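Cell division control protein Cdc48 (Mycobacterium smegmatis, PDB 5E7P) probably binds and hydrolyses ATP as a AAA-family ATPase with two nucleotide-binding modules, and is seen here with ADP bound. Local coordinates at residues T212-T216 with R307-A312; R398-E402 with L415-A419; V550-M556 with L584-L590. All blocks are in the same frame, centred on the assembly; numbering follows the deposited sequence.

Contact 1 of 3, residues T212-T216 with R307-A312; sequences TGRHT and RSVTSA
S308 OG donates a very short hydrogen bond, 2.3 Å, to the backbone O of G213. The t rotamer of S308 carries its hydroxyl to the loop 212-216. Water 1 makes a second link: it accepts from H215 N at 3.1 Å and donates to S308 O at 2.7 Å. A weak hydrogen bond of 3.4 Å joins H215 NE2 to S311 OG at the edge of the imidazole.

Segment 307-312 is a piece of helix 302-319. Segment 212-216 is extended except at G213, whose phi of 76° favours glycine. The closest CA pairs are R214 with S308, 5.9 Å, and H215 with A312, 6.0 Å, so the chain runs along one turn of the helix. H215, chi1 p, points to the helix and lays CD2 3.6 Å from A312 CA. It also rests on V290 and L292 of strand 289-293. R307 is salt-bridged to E304, and its NH1 passes 4.4 Å from R214 CG.

The contact joins the chain leading into edge strand 216-218 to a helix flanking the sheet of the first AAA module. Its polar links use serine hydroxyls, one imidazole, backbone groups and a water, so the loop is held without a salt bridge between the segments.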
ATOM      1  N   THR A 212      -5.449  10.583  25.287  1.00 78.29           N
ATOM      2  CA  THR A 212      -5.648   9.784  24.085  1.00 72.41           C
ATOM      3  C   THR A 212      -5.710   8.297  24.418  1.00 67.75           C
ATOM      4  O   THR A 212      -5.407   7.887  25.538  1.00 67.10           O
ATOM      5  CB  THR A 212      -4.522  10.025  23.056  1.00 71.81           C
ATOM      6  OG1 THR A 212      -3.255   9.691  23.638  1.00 71.75           O
ATOM      7  CG2 THR A 212      -4.500  11.482  22.615  1.00 73.15           C
ATOM      8  N   GLY A 213      -6.108   7.493  23.437  1.00 64.24           N
ATOM      9  CA  GLY A 213      -6.115   6.049  23.590  1.00 60.72           C
ATOM     10  C   GLY A 213      -7.254   5.511  24.436  1.00 58.62           C
ATOM     11  O   GLY A 213      -7.190   4.383  24.924  1.00 57.21           O
ATOM     12  N   ARG A 214      -8.299   6.316  24.612  1.00 58.68           N
ATOM     13  CA  ARG A 214      -9.477   5.881  25.354  1.00 59.40           C
ATOM     14  C   ARG A 214     -10.641   5.618  24.400  1.00 56.35           C
ATOM     15  O   ARG A 214     -10.706   6.197  23.314  1.00 53.32           O
ATOM     16  CB  ARG A 214      -9.850   6.914  26.420  1.00 64.20           C
ATOM     17  CG  ARG A 214      -8.769   7.101  27.480  1.00 69.51           C
ATOM     18  CD  ARG A 214      -8.581   8.567  27.843  1.00 74.64           C
ATOM     19  NE  ARG A 214      -9.515   9.018  28.871  1.00 77.77           N
ATOM     20  CZ  ARG A 214      -9.187   9.210  30.145  1.00 80.64           C
ATOM     21  NH1 ARG A 214      -7.941   8.995  30.549  1.00 81.26           N
ATOM     22  NH2 ARG A 214     -10.099   9.623  31.015  1.00 82.93           N
ATOM     23  N   HIS A 215     -11.557   4.741  24.802  1.00 56.46           N
ATOM     24  CA  HIS A 215     -12.624   4.304  23.903  1.00 53.37           C
ATOM     25  C   HIS A 215     -13.751   5.322  23.759  1.00 53.73           C
ATOM     26  O   HIS A 215     -14.022   6.105  24.670  1.00 55.96           O
ATOM     27  CB  HIS A 215     -13.184   2.938  24.327  1.00 51.74           C
ATOM     28  CG  HIS A 215     -13.952   2.965  25.612  1.00 53.75           C
ATOM     29  ND1 HIS A 215     -15.273   3.353  25.684  1.00 53.88           N
ATOM     30  CD2 HIS A 215     -13.585   2.644  26.876  1.00 54.94           C
ATOM     31  CE1 HIS A 215     -15.685   3.275  26.937  1.00 55.20           C
ATOM     32  NE2 HIS A 215     -14.680   2.847  27.680  1.00 55.76           N
ATOM     33  N   THR A 216     -14.389   5.306  22.592  1.00 52.34           N
ATOM     34  CA  THR A 216     -15.580   6.105  22.345  1.00 52.94           C
ATOM     35  C   THR A 216     -16.761   5.175  22.115  1.00 52.86           C
ATOM     36  O   THR A 216     -16.588   4.039  21.674  1.00 52.80           O
ATOM     37  CB  THR A 216     -15.414   7.019  21.119  1.00 52.70           C
ATOM     38  OG1 THR A 216     -15.036   6.235  19.980  1.00 51.15           O
ATOM     39  CG2 THR A 216     -14.349   8.067  21.381  1.00 53.93           C
ATOM     40  N   ARG A 307      -5.140  -1.067  30.778  1.00 47.42           N
ATOM     41  CA  ARG A 307      -6.328  -0.520  31.426  1.00 51.29           C
ATOM     42  C   ARG A 307      -7.339  -0.026  30.399  1.00 47.94           C
ATOM     43  O   ARG A 307      -8.548  -0.180  30.578  1.00 47.25           O
ATOM     44  CB  ARG A 307      -5.955   0.624  32.373  1.00 57.88           C
ATOM     45  CG  ARG A 307      -7.153   1.266  33.058  1.00 63.67           C
ATOM     46  CD  ARG A 307      -6.949   2.759  33.235  1.00 71.16           C
ATOM     47  NE  ARG A 307      -6.399   3.374  32.029  1.00 74.93           N
ATOM     48  CZ  ARG A 307      -7.116   3.712  30.960  1.00 76.78           C
ATOM     49  NH1 ARG A 307      -6.521   4.265  29.910  1.00 76.95           N
ATOM     50  NH2 ARG A 307      -8.425   3.496  30.936  1.00 76.91           N
ATOM     51  N   SER A 308      -6.836   0.573  29.325  1.00 45.33           N
ATOM     52  CA  SER A 308      -7.691   1.100  28.268  1.00 44.61           C
ATOM     53  C   SER A 308      -8.477  -0.015  27.574  1.00 40.99           C
ATOM     54  O   SER A 308      -9.677   0.119  27.332  1.00 41.01           O
ATOM     55  CB  SER A 308      -6.854   1.881  27.252  1.00 43.89           C
ATOM     56  OG  SER A 308      -7.682   2.612  26.367  1.00 43.57           O
ATOM     57  N   VAL A 309      -7.790  -1.110  27.261  1.00 37.33           N
ATOM     58  CA  VAL A 309      -8.416  -2.280  26.650  1.00 32.85           C
ATOM     59  C   VAL A 309      -9.420  -2.909  27.612  1.00 33.93           C
ATOM     60  O   VAL A 309     -10.508  -3.321  27.212  1.00 34.94           O
ATOM     61  CB  VAL A 309      -7.354  -3.329  26.245  1.00 29.35           C
ATOM     62  CG1 VAL A 309      -8.010  -4.628  25.802  1.00 28.77           C
ATOM     63  CG2 VAL A 309      -6.461  -2.780  25.148  1.00 24.66           C
ATOM     64  N   THR A 310      -9.047  -2.964  28.885  1.00 36.34           N
ATOM     65  CA  THR A 310      -9.891  -3.535  29.931  1.00 33.82           C
ATOM     66  C   THR A 310     -11.171  -2.724  30.108  1.00 34.13           C
ATOM     67  O   THR A 310     -12.253  -3.282  30.282  1.00 34.87           O
ATOM     68  CB  THR A 310      -9.130  -3.588  31.271  1.00 34.62           C
ATOM     69  OG1 THR A 310      -7.918  -4.334  31.099  1.00 32.72           O
ATOM     70  CG2 THR A 310      -9.982  -4.228  32.371  1.00 34.17           C
ATOM     71  N   SER A 311     -11.035  -1.403  30.056  1.00 35.00           N
ATOM     72  CA  SER A 311     -12.172  -0.504  30.200  1.00 38.47           C
ATOM     73  C   SER A 311     -13.119  -0.638  29.013  1.00 39.52           C
ATOM     74  O   SER A 311     -14.339  -0.574  29.164  1.00 41.80           O
ATOM     75  CB  SER A 311     -11.684   0.941  30.336  1.00 41.70           C
ATOM     76  OG  SER A 311     -12.767   1.853  30.323  1.00 45.17           O
ATOM     77  N   ALA A 312     -12.545  -0.830  27.831  1.00 36.95           N
ATOM     78  CA  ALA A 312     -13.325  -0.965  26.607  1.00 32.67           C
ATOM     79  C   ALA A 312     -14.084  -2.287  26.569  1.00 31.81           C
ATOM     80  O   ALA A 312     -15.220  -2.347  26.097  1.00 32.44           O
ATOM     81  CB  ALA A 312     -12.423  -0.834  25.394  1.00 25.64           C
TER
HETATM   82  O   HOH W   1     -10.580   2.581  26.726  1.00 39.55           O

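Contact 2 of 3, residues R398-E402 with L415-A419; sequences RSLLE and LGDIA
L415 is the main bump of this helix pair. It sits in the first turn of helix 415-420, in the m,t rotamer, and points at helix 394-404. Its CD1 enters the hollow between L401 and E402, 4.1 Å from L401 CB and 3.5 Å from E402 CG. L401, also m,t, answers from the other helix. Its CD1 lies 3.8 Å from I418 CG2 and 4.0 Å from L415 O. The short helical segments cross at 124°, with their axes 9.3 Å apart at closest approach.

The backbones come nearest at R398 and A419, CA to CA 5.3 Å. A419 is small enough to allow this, and its CB lies 3.7 Å from R398 N. These two helices belong to the helical region after the first P-loop core, consistent with a AAA lid. M403, next to E402, binds ADP. L430 and V434 of helix 427-448 also touch L401, while L459 of helix 456-462 touches L415 and I418.

On the outer side, R398 extends its chain in all-t form over G416. Its NH1 is 3.4 Å from G416 CA, where a CB would clash. One guanidinium face covers L415 CB and G416 N, and R398 NE is salt-bridged to E402 OE2 at 3.2 Å.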
ATOM      1  N   ARG A 398     -14.566   5.868 -10.025  1.00 33.80           N
ATOM      2  CA  ARG A 398     -15.508   6.888 -10.467  1.00 35.09           C
ATOM      3  C   ARG A 398     -16.685   6.981  -9.501  1.00 34.91           C
ATOM      4  O   ARG A 398     -17.179   8.073  -9.219  1.00 35.48           O
ATOM      5  CB  ARG A 398     -15.996   6.617 -11.893  1.00 37.63           C
ATOM      6  CG  ARG A 398     -17.068   7.590 -12.359  1.00 40.12           C
ATOM      7  CD  ARG A 398     -17.162   7.661 -13.868  1.00 44.14           C
ATOM      8  NE  ARG A 398     -18.139   8.660 -14.292  1.00 48.95           N
ATOM      9  CZ  ARG A 398     -18.273   9.099 -15.540  1.00 51.66           C
ATOM     10  NH1 ARG A 398     -17.487   8.630 -16.500  1.00 50.54           N
ATOM     11  NH2 ARG A 398     -19.192  10.013 -15.825  1.00 54.75           N
ATOM     12  N   SER A 399     -17.122   5.833  -8.989  1.00 35.18           N
ATOM     13  CA  SER A 399     -18.187   5.795  -7.990  1.00 37.52           C
ATOM     14  C   SER A 399     -17.777   6.540  -6.724  1.00 38.51           C
ATOM     15  O   SER A 399     -18.576   7.261  -6.124  1.00 39.78           O
ATOM     16  CB  SER A 399     -18.556   4.350  -7.643  1.00 38.01           C
ATOM     17  OG  SER A 399     -19.222   3.709  -8.717  1.00 41.91           O
ATOM     18  N   LEU A 400     -16.524   6.363  -6.322  1.00 37.05           N
ATOM     19  CA  LEU A 400     -16.007   7.018  -5.130  1.00 36.50           C
ATOM     20  C   LEU A 400     -15.915   8.533  -5.310  1.00 37.26           C
ATOM     21  O   LEU A 400     -16.278   9.293  -4.410  1.00 37.65           O
ATOM     22  CB  LEU A 400     -14.644   6.436  -4.753  1.00 34.39           C
ATOM     23  CG  LEU A 400     -14.670   4.986  -4.264  1.00 35.04           C
ATOM     24  CD1 LEU A 400     -13.261   4.444  -4.094  1.00 33.62           C
ATOM     25  CD2 LEU A 400     -15.451   4.875  -2.961  1.00 34.89           C
ATOM     26  N   LEU A 401     -15.432   8.965  -6.472  1.00 36.36           N
ATOM     27  CA  LEU A 401     -15.272  10.388  -6.757  1.00 36.63           C
ATOM     28  C   LEU A 401     -16.611  11.114  -6.731  1.00 39.43           C
ATOM     29  O   LEU A 401     -16.734  12.179  -6.127  1.00 38.82           O
ATOM     30  CB  LEU A 401     -14.573  10.599  -8.102  1.00 34.67           C
ATOM     31  CG  LEU A 401     -13.080  10.264  -8.127  1.00 32.86           C
ATOM     32  CD1 LEU A 401     -12.548  10.245  -9.555  1.00 31.72           C
ATOM     33  CD2 LEU A 401     -12.299  11.256  -7.277  1.00 32.66           C
ATOM     34  N   GLU A 402     -17.612  10.529  -7.381  1.00 43.10           N
ATOM     35  CA  GLU A 402     -18.960  11.089  -7.368  1.00 46.97           C
ATOM     36  C   GLU A 402     -19.504  11.182  -5.945  1.00 45.08           C
ATOM     37  O   GLU A 402     -20.139  12.169  -5.578  1.00 47.43           O
ATOM     38  CB  GLU A 402     -19.894  10.264  -8.258  1.00 51.19           C
ATOM     39  CG  GLU A 402     -19.675  10.503  -9.742  1.00 56.42           C
ATOM     40  CD  GLU A 402     -20.301   9.437 -10.616  1.00 61.16           C
ATOM     41  OE1 GLU A 402     -21.065   8.601 -10.086  1.00 63.45           O
ATOM     42  OE2 GLU A 402     -20.023   9.436 -11.835  1.00 62.42           O
ATOM     43  N   LEU A 415     -15.170  12.891 -14.635  1.00 43.96           N
ATOM     44  CA  LEU A 415     -14.676  11.984 -13.605  1.00 43.67           C
ATOM     45  C   LEU A 415     -14.173  10.646 -14.142  1.00 44.86           C
ATOM     46  O   LEU A 415     -13.373   9.971 -13.492  1.00 45.89           O
ATOM     47  CB  LEU A 415     -15.746  11.760 -12.537  1.00 43.22           C
ATOM     48  CG  LEU A 415     -16.077  13.008 -11.719  1.00 44.37           C
ATOM     49  CD1 LEU A 415     -17.057  12.680 -10.615  1.00 44.06           C
ATOM     50  CD2 LEU A 415     -14.811  13.616 -11.141  1.00 42.71           C
ATOM     51  N   GLY A 416     -14.643  10.263 -15.324  1.00 43.74           N
ATOM     52  CA  GLY A 416     -14.196   9.034 -15.953  1.00 42.21           C
ATOM     53  C   GLY A 416     -12.723   9.097 -16.301  1.00 42.80           C
ATOM     54  O   GLY A 416     -11.999   8.108 -16.177  1.00 43.27           O
ATOM     55  N   ASP A 417     -12.278  10.273 -16.733  1.00 43.66           N
ATOM     56  CA  ASP A 417     -10.883  10.491 -17.093  1.00 43.30           C
ATOM     57  C   ASP A 417      -9.992  10.503 -15.852  1.00 40.98           C
ATOM     58  O   ASP A 417      -8.880   9.976 -15.869  1.00 39.06           O
ATOM     59  CB  ASP A 417     -10.732  11.801 -17.869  1.00 45.36           C
ATOM     60  CG  ASP A 417      -9.286  12.134 -18.173  1.00 49.21           C
ATOM     61  OD1 ASP A 417      -8.704  11.494 -19.074  1.00 50.08           O
ATOM     62  OD2 ASP A 417      -8.733  13.042 -17.516  1.00 50.98           O
ATOM     63  N   ILE A 418     -10.490  11.106 -14.777  1.00 39.72           N
ATOM     64  CA  ILE A 418      -9.763  11.140 -13.513  1.00 36.34           C
ATOM     65  C   ILE A 418      -9.642   9.741 -12.915  1.00 34.17           C
ATOM     66  O   ILE A 418      -8.595   9.374 -12.387  1.00 33.40           O
ATOM     67  CB  ILE A 418     -10.436  12.079 -12.501  1.00 33.84           C
ATOM     68  CG1 ILE A 418     -10.497  13.499 -13.064  1.00 33.60           C
ATOM     69  CG2 ILE A 418      -9.686  12.064 -11.174  1.00 33.02           C
ATOM     70  CD1 ILE A 418      -9.139  14.086 -13.375  1.00 33.05           C
ATOM     71  N   ALA A 419     -10.715   8.961 -13.012  1.00 32.93           N
ATOM     72  CA  ALA A 419     -10.707   7.579 -12.540  1.00 31.99           C
ATOM     73  C   ALA A 419      -9.750   6.721 -13.361  1.00 34.84           C
ATOM     74  O   ALA A 419      -9.050   5.863 -12.821  1.00 36.52           O
ATOM     75  CB  ALA A 419     -12.111   6.996 -12.581  1.00 30.88           C
TER

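Contact 3 of 3, residues V550-M556 with L584-L590; sequences VKGSELM and LDEIDAL
K551 folds its side chain (m,t,p,m) so that NZ reaches E586 OE2 at 2.4 Å, a salt bridge. E586 is extended, t in chi1 and chi2, from a backbone with positive phi (50/52). The same OE2 accepts a hydrogen bond of 2.8 Å from S553 OG, with S553 in m.

Behind these side chains two parallel strands pair, V550 with L584 (CA to CA 5.4 Å) and K551 with D585 (4.9 Å). D585 N donates to V550 O at 3.0 Å, and G552 N to D585 O at 2.8 Å. Both chains then turn into helices, with K551 and E586 as N-cap residues. G552 fits where a CB would clash; its CA lies 3.5 Å from E586 O in a CA-H...O contact.

V550, chi1 m, sets CG2 3.7 Å from L584 CD2 and 3.9 Å from L590 CD1. M556, m in all three chi angles, places CG 4.0 Å from A589 O.

This is the edge of the second AAA module's parallel sheet. The sequence LDEID matches a Walker B motif. D585, chi1 t, bonds weakly to T533 of the ADP site. Its acidic neighbour E586, which in the family usually activates water, is here engaged by a lysine and a serine.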
ATOM      1  N   VAL A 550       1.819 -14.230  -0.085  1.00 40.72           N
ATOM      2  CA  VAL A 550       2.867 -14.552   0.879  1.00 42.81           C
ATOM      3  C   VAL A 550       4.173 -14.925   0.180  1.00 45.07           C
ATOM      4  O   VAL A 550       4.165 -15.420  -0.947  1.00 44.64           O
ATOM      5  CB  VAL A 550       2.459 -15.710   1.826  1.00 41.44           C
ATOM      6  CG1 VAL A 550       1.184 -15.366   2.581  1.00 41.72           C
ATOM      7  CG2 VAL A 550       2.305 -17.016   1.055  1.00 39.37           C
ATOM      8  N   LYS A 551       5.292 -14.661   0.847  1.00 47.79           N
ATOM      9  CA  LYS A 551       6.587 -15.168   0.410  1.00 50.26           C
ATOM     10  C   LYS A 551       6.890 -16.449   1.171  1.00 53.21           C
ATOM     11  O   LYS A 551       6.855 -16.464   2.403  1.00 54.28           O
ATOM     12  CB  LYS A 551       7.695 -14.147   0.667  1.00 53.39           C
ATOM     13  CG  LYS A 551       7.835 -13.081  -0.404  1.00 55.84           C
ATOM     14  CD  LYS A 551       9.189 -12.382  -0.320  1.00 60.10           C
ATOM     15  CE  LYS A 551      10.249 -13.078  -1.180  1.00 63.25           C
ATOM     16  NZ  LYS A 551      10.542 -14.478  -0.755  1.00 65.23           N
ATOM     17  N   GLY A 552       7.188 -17.515   0.432  1.00 54.17           N
ATOM     18  CA  GLY A 552       7.425 -18.828   1.009  1.00 56.48           C
ATOM     19  C   GLY A 552       8.372 -18.847   2.193  1.00 58.72           C
ATOM     20  O   GLY A 552       8.117 -19.525   3.187  1.00 58.86           O
ATOM     21  N   SER A 553       9.460 -18.090   2.092  1.00 60.42           N
ATOM     22  CA  SER A 553      10.457 -18.022   3.156  1.00 62.78           C
ATOM     23  C   SER A 553       9.897 -17.411   4.437  1.00 64.60           C
ATOM     24  O   SER A 553      10.058 -17.969   5.524  1.00 67.57           O
ATOM     25  CB  SER A 553      11.674 -17.217   2.695  1.00 62.54           C
ATOM     26  OG  SER A 553      12.315 -17.841   1.598  1.00 62.96           O
ATOM     27  N   GLU A 554       9.240 -16.263   4.300  1.00 62.57           N
ATOM     28  CA  GLU A 554       8.773 -15.492   5.450  1.00 61.41           C
ATOM     29  C   GLU A 554       7.718 -16.225   6.269  1.00 60.46           C
ATOM     30  O   GLU A 554       7.765 -16.219   7.497  1.00 63.98           O
ATOM     31  CB  GLU A 554       8.243 -14.130   5.001  1.00 61.38           C
ATOM     32  CG  GLU A 554       9.226 -13.344   4.154  1.00 63.96           C
ATOM     33  CD  GLU A 554       8.814 -11.900   3.979  1.00 66.78           C
ATOM     34  OE1 GLU A 554       7.813 -11.491   4.605  1.00 68.18           O
ATOM     35  OE2 GLU A 554       9.492 -11.175   3.219  1.00 67.89           O
ATOM     36  N   LEU A 555       6.769 -16.856   5.588  1.00 57.06           N
ATOM     37  CA  LEU A 555       5.716 -17.605   6.267  1.00 56.02           C
ATOM     38  C   LEU A 555       6.299 -18.776   7.061  1.00 56.94           C
ATOM     39  O   LEU A 555       5.818 -19.110   8.146  1.00 55.85           O
ATOM     40  CB  LEU A 555       4.674 -18.095   5.254  1.00 52.55           C
ATOM     41  CG  LEU A 555       3.504 -18.937   5.767  1.00 53.82           C
ATOM     42  CD1 LEU A 555       2.211 -18.528   5.085  1.00 53.74           C
ATOM     43  CD2 LEU A 555       3.763 -20.419   5.543  1.00 55.40           C
ATOM     44  N   MET A 556       7.346 -19.387   6.518  1.00 58.60           N
ATOM     45  CA  MET A 556       7.948 -20.568   7.127  1.00 61.93           C
ATOM     46  C   MET A 556       8.951 -20.221   8.225  1.00 65.51           C
ATOM     47  O   MET A 556       8.937 -20.821   9.300  1.00 65.31           O
ATOM     48  CB  MET A 556       8.622 -21.431   6.055  1.00 60.22           C
ATOM     49  CG  MET A 556       7.652 -22.073   5.071  1.00 57.87           C
ATOM     50  SD  MET A 556       6.733 -23.461   5.767  1.00 58.00           S
ATOM     51  CE  MET A 556       8.025 -24.700   5.870  1.00 79.33           C
ATOM     52  N   LEU A 584       1.344 -17.186  -4.113  1.00 29.26           N
ATOM     53  CA  LEU A 584       2.355 -17.898  -3.341  1.00 28.66           C
ATOM     54  C   LEU A 584       3.727 -17.713  -3.984  1.00 29.81           C
ATOM     55  O   LEU A 584       4.191 -18.565  -4.744  1.00 29.55           O
ATOM     56  CB  LEU A 584       2.011 -19.386  -3.257  1.00 28.39           C
ATOM     57  CG  LEU A 584       0.628 -19.741  -2.704  1.00 28.90           C
ATOM     58  CD1 LEU A 584       0.376 -21.242  -2.798  1.00 29.58           C
ATOM     59  CD2 LEU A 584       0.481 -19.268  -1.267  1.00 27.68           C
ATOM     60  N   ASP A 585       4.369 -16.587  -3.690  1.00 31.32           N
ATOM     61  CA  ASP A 585       5.697 -16.323  -4.221  1.00 32.60           C
ATOM     62  C   ASP A 585       6.722 -17.185  -3.500  1.00 36.27           C
ATOM     63  O   ASP A 585       6.528 -17.540  -2.339  1.00 35.90           O
ATOM     64  CB  ASP A 585       6.059 -14.845  -4.088  1.00 32.48           C
ATOM     65  CG  ASP A 585       7.257 -14.462  -4.936  1.00 35.70           C
ATOM     66  OD1 ASP A 585       7.599 -15.234  -5.858  1.00 34.27           O
ATOM     67  OD2 ASP A 585       7.852 -13.393  -4.688  1.00 39.81           O
ATOM     68  N   GLU A 586       7.806 -17.512  -4.198  1.00 41.22           N
ATOM     69  CA  GLU A 586       8.824 -18.431  -3.697  1.00 48.48           C
ATOM     70  C   GLU A 586       8.179 -19.715  -3.181  1.00 46.92           C
ATOM     71  O   GLU A 586       8.415 -20.142  -2.050  1.00 48.62           O
ATOM     72  CB  GLU A 586       9.681 -17.768  -2.617  1.00 56.80           C
ATOM     73  CG  GLU A 586      11.065 -18.381  -2.473  1.00 64.66           C
ATOM     74  CD  GLU A 586      11.897 -17.704  -1.400  1.00 69.53           C
ATOM     75  OE1 GLU A 586      13.044 -18.147  -1.169  1.00 70.29           O
ATOM     76  OE2 GLU A 586      11.404 -16.732  -0.787  1.00 71.35           O
ATOM     77  N   ILE A 587       7.354 -20.312  -4.033  1.00 44.54           N
ATOM     78  CA  ILE A 587       6.573 -21.497  -3.693  1.00 44.59           C
ATOM     79  C   ILE A 587       7.464 -22.708  -3.387  1.00 46.15           C
ATOM     80  O   ILE A 587       7.030 -23.660  -2.740  1.00 48.26           O
ATOM     81  CB  ILE A 587       5.557 -21.821  -4.832  1.00 41.47           C
ATOM     82  CG1 ILE A 587       4.620 -22.971  -4.449  1.00 43.03           C
ATOM     83  CG2 ILE A 587       6.282 -22.110  -6.136  1.00 39.66           C
ATOM     84  CD1 ILE A 587       3.708 -22.660  -3.287  1.00 43.43           C
ATOM     85  N   ASP A 588       8.716 -22.662  -3.833  1.00 46.37           N
ATOM     86  CA  ASP A 588       9.656 -23.748  -3.563  1.00 49.74           C
ATOM     87  C   ASP A 588      10.044 -23.823  -2.085  1.00 52.58           C
ATOM     88  O   ASP A 588      10.304 -24.904  -1.556  1.00 54.93           O
ATOM     89  CB  ASP A 588      10.908 -23.621  -4.435  1.00 51.29           C
ATOM     90  CG  ASP A 588      11.588 -22.272  -4.291  1.00 52.18           C
ATOM     91  OD1 ASP A 588      10.908 -21.236  -4.458  1.00 50.04           O
ATOM     92  OD2 ASP A 588      12.804 -22.251  -4.005  1.00 54.45           O
ATOM     93  N   ALA A 589      10.082 -22.672  -1.420  1.00 52.62           N
ATOM     94  CA  ALA A 589      10.393 -22.636   0.004  1.00 54.54           C
ATOM     95  C   ALA A 589       9.178 -23.063   0.820  1.00 54.83           C
ATOM     96  O   ALA A 589       9.306 -23.720   1.852  1.00 57.13           O
ATOM     97  CB  ALA A 589      10.854 -21.247   0.418  1.00 54.02           C
ATOM     98  N   LEU A 590       7.997 -22.688   0.343  1.00 53.02           N
ATOM     99  CA  LEU A 590       6.753 -23.015   1.027  1.00 53.22           C
ATOM    100  C   LEU A 590       6.465 -24.511   0.935  1.00 54.60           C
ATOM    101  O   LEU A 590       5.932 -25.106   1.873  1.00 56.60           O
ATOM    102  CB  LEU A 590       5.598 -22.210   0.430  1.00 52.23           C
ATOM    103  CG  LEU A 590       4.470 -21.762   1.364  1.00 54.54           C
ATOM    104  CD1 LEU A 590       3.689 -20.621   0.731  1.00 52.86           C
ATOM    105  CD2 LEU A 590       3.540 -22.914   1.703  1.00 57.85           C
TER

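The three contacts lie in different parts of the chain and share no element. Their centres are 37 to 39 Å apart. Contact 1 is far from both nucleotides, at the edge of the first AAA module. Contact 2 belongs to the helical region that follows that module, and contact 3 to the sheet of the second. All three mix buried with more exposed residues, and contact 3 has no fully exposed participant. Contact 1 is chiefly polar and includes a bridging water. Contact 2 has an apolar centre; its ion pair stays within one helix. Contact 3 combines strand pairing, apolar packing and a salt bridge between its segments. It also buries the largest area, 468 Å².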